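Long-range contact in magnesium transporter MgtE (Enterococcus faecalis, PDB 2OUX), which probably carries magnesium ions across the cell membrane as a homodimer, this chain being its cytosolic part with an N domain and paired CBS domains: residues Thr155-Met160 with Asn197-Leu202. Residues are numbered along the deposited sequence; the frame is centred on the assembly and turned at random.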
loop_
_atom_site.group_PDB
_atom_site.type_symbol
_atom_site.label_atom_id
_atom_site.label_comp_id
_atom_site.label_asym_id
_atom_site.label_seq_id
_atom_site.Cartn_x
_atom_site.Cartn_y
_atom_site.Cartn_z
ATOM N N THR A 155 15.004 -3.938 -20.617
ATOM C CA THR A 155 15.926 -3.497 -19.580
ATOM C C THR A 155 15.186 -2.648 -18.549
ATOM O O THR A 155 14.095 -2.142 -18.822
ATOM C CB THR A 155 17.025 -2.633 -20.164
ATOM O OG1 THR A 155 16.426 -1.505 -20.808
ATOM C CG2 THR A 155 17.854 -3.421 -21.166
ATOM N N VAL A 156 15.789 -2.473 -17.372
ATOM C CA VAL A 156 15.157 -1.670 -16.332
ATOM C C VAL A 156 15.097 -0.232 -16.840
ATOM O O VAL A 156 14.139 0.502 -16.574
ATOM C CB VAL A 156 15.947 -1.723 -14.993
ATOM C CG1 VAL A 156 16.356 -3.157 -14.674
ATOM C CG2 VAL A 156 17.143 -0.816 -15.057
ATOM N N ARG A 157 16.124 0.164 -17.585
ATOM C CA ARG A 157 16.175 1.505 -18.147
ATOM C C ARG A 157 14.909 1.745 -18.965
ATOM O O ARG A 157 14.306 2.814 -18.911
ATOM C CB ARG A 157 17.402 1.646 -19.046
ATOM C CG ARG A 157 17.457 2.927 -19.865
ATOM C CD ARG A 157 18.702 2.928 -20.759
ATOM N NE ARG A 157 18.766 1.717 -21.577
ATOM C CZ ARG A 157 17.902 1.411 -22.543
ATOM N NH1 ARG A 157 16.898 2.231 -22.827
ATOM N NH2 ARG A 157 18.029 0.274 -23.217
ATOM N N SER A 158 14.519 0.725 -19.720
ATOM C CA SER A 158 13.338 0.780 -20.564
ATOM C C SER A 158 12.060 0.737 -19.720
ATOM O O SER A 158 11.099 1.457 -19.987
ATOM C CB SER A 158 13.379 -0.391 -21.544
ATOM O OG SER A 158 12.306 -0.337 -22.450
ATOM N N ALA A 159 12.049 -0.110 -18.700
ATOM C CA ALA A 159 10.891 -0.214 -17.819
ATOM C C ALA A 159 10.704 1.115 -17.083
ATOM O O ALA A 159 9.583 1.616 -16.939
ATOM C CB ALA A 159 11.108 -1.348 -16.817
HETATM N N MSE A 160 11.819 1.679 -16.625
HETATM C CA MSE A 160 11.827 2.942 -15.897
HETATM C C MSE A 160 11.398 4.114 -16.767
HETATM O O MSE A 160 11.020 5.170 -16.252
HETATM C CB MSE A 160 13.222 3.221 -15.333
HETATM C CG MSE A 160 13.622 2.354 -14.140
HETATM SE SE MSE A 160 12.541 2.662 -12.537
HETATM C CE MSE A 160 12.306 4.564 -12.727
ATOM N N ASN A 197 18.367 -1.665 -9.263
ATOM C CA ASN A 197 19.051 -2.469 -10.261
ATOM C C ASN A 197 19.682 -1.583 -11.327
ATOM O O ASN A 197 19.252 -0.446 -11.539
ATOM C CB ASN A 197 18.079 -3.478 -10.881
ATOM C CG ASN A 197 18.054 -4.795 -10.125
ATOM O OD1 ASN A 197 18.923 -5.646 -10.314
ATOM N ND2 ASN A 197 17.067 -4.960 -9.246
ATOM N N ASP A 198 20.710 -2.100 -11.990
ATOM C CA ASP A 198 21.400 -1.330 -13.017
ATOM C C ASP A 198 20.556 -1.102 -14.257
ATOM O O ASP A 198 19.751 -1.944 -14.637
ATOM C CB ASP A 198 22.700 -2.014 -13.438
ATOM C CG ASP A 198 23.493 -1.170 -14.419
ATOM O OD1 ASP A 198 24.091 -0.165 -13.983
ATOM O OD2 ASP A 198 23.499 -1.492 -15.627
ATOM N N ASP A 199 20.764 0.043 -14.893
ATOM C CA ASP A 199 20.030 0.402 -16.101
ATOM C C ASP A 199 20.029 -0.698 -17.152
ATOM O O ASP A 199 19.001 -0.978 -17.758
ATOM C CB ASP A 199 20.617 1.673 -16.724
ATOM C CG ASP A 199 19.884 2.932 -16.295
ATOM O OD1 ASP A 199 19.611 3.087 -15.088
ATOM O OD2 ASP A 199 19.591 3.777 -17.170
ATOM N N ASP A 200 21.182 -1.322 -17.359
ATOM C CA ASP A 200 21.315 -2.366 -18.368
ATOM C C ASP A 200 20.756 -3.742 -18.004
ATOM O O ASP A 200 20.547 -4.580 -18.877
ATOM C CB ASP A 200 22.789 -2.484 -18.778
ATOM C CG ASP A 200 23.302 -1.223 -19.475
ATOM O OD1 ASP A 200 22.809 -0.896 -20.574
ATOM O OD2 ASP A 200 24.193 -0.551 -18.920
ATOM N N THR A 201 20.500 -3.984 -16.729
ATOM C CA THR A 201 19.970 -5.281 -16.326
ATOM C C THR A 201 18.655 -5.615 -17.046
ATOM O O THR A 201 17.819 -4.739 -17.289
ATOM C CB THR A 201 19.725 -5.327 -14.819
ATOM O OG1 THR A 201 20.913 -4.916 -14.133
ATOM C CG2 THR A 201 19.356 -6.741 -14.387
ATOM N N LEU A 202 18.478 -6.886 -17.386
ATOM C CA LEU A 202 17.263 -7.323 -18.065
ATOM C C LEU A 202 16.166 -7.707 -17.081
ATOM O O LEU A 202 16.380 -8.526 -16.183
ATOM C CB LEU A 202 17.562 -8.503 -18.989
ATOM C CG LEU A 202 17.809 -8.165 -20.467
ATOM C CD1 LEU A 202 18.845 -7.063 -20.588
ATOM C CD2 LEU A 202 18.263 -9.423 -21.207
#
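Two backbone hydrogen bonds fix the first turn of helix 156-166 to the loop 197-202, which joins helix 191-194 to helix 203-206 within the first CBS domain. V156 N donates to T201 O (3.0 Å), meeting it nearly along the C=O axis, with a C=O...N angle of 170°. R157 N reaches D199 O at 3.1 Å; here the donor lies in the carbonyl plane on a lone pair, and the N-H...O angle is 151°. A CA-H...O contact from T155 CA to T201 O (3.2 Å) adds a second approach to that carbonyl.

Capping and turn bonds shape both partners. T155 is the N-cap: its OG1, set between backbone N and carbonyl carbon (chi1 59°), accepts from S158 N at 3.1 Å. In the loop, D198 to T201 form a type I turn, and D198 OD2 accepts from D200 N in an Asx turn, met from above the carboxylate plane.

V156, the buried residue of the contact, sets its methyls against the loop's carbonyls, CG1 lying 3.4 Å from T201 O and CG2 close to D199 O. CG1, anti to the carbonyl carbon, also touches the CB carbons of T201 and N197; beyond the loop, V156 touches L194 and I206. T155 CG2 meets L202 CD1 at 3.8 Å, the two side chains crossing obliquely.

R157 takes part through its aliphatic chain, D199 through its carboxylate oxygen OD2. They cross at about a right angle, R157 CG lying 3.5 Å from D199 OD2, while R157 NE stays 4.9 Å from that oxygen, so any attraction is probably long-range. The N-H groups of V156 and R157 are spent on loop carbonyls and that of S158 on the T155 hydroxyl. Separately, the charged ends of R157 and D199 form no salt bridge, so backbone polarity mainly holds the contact.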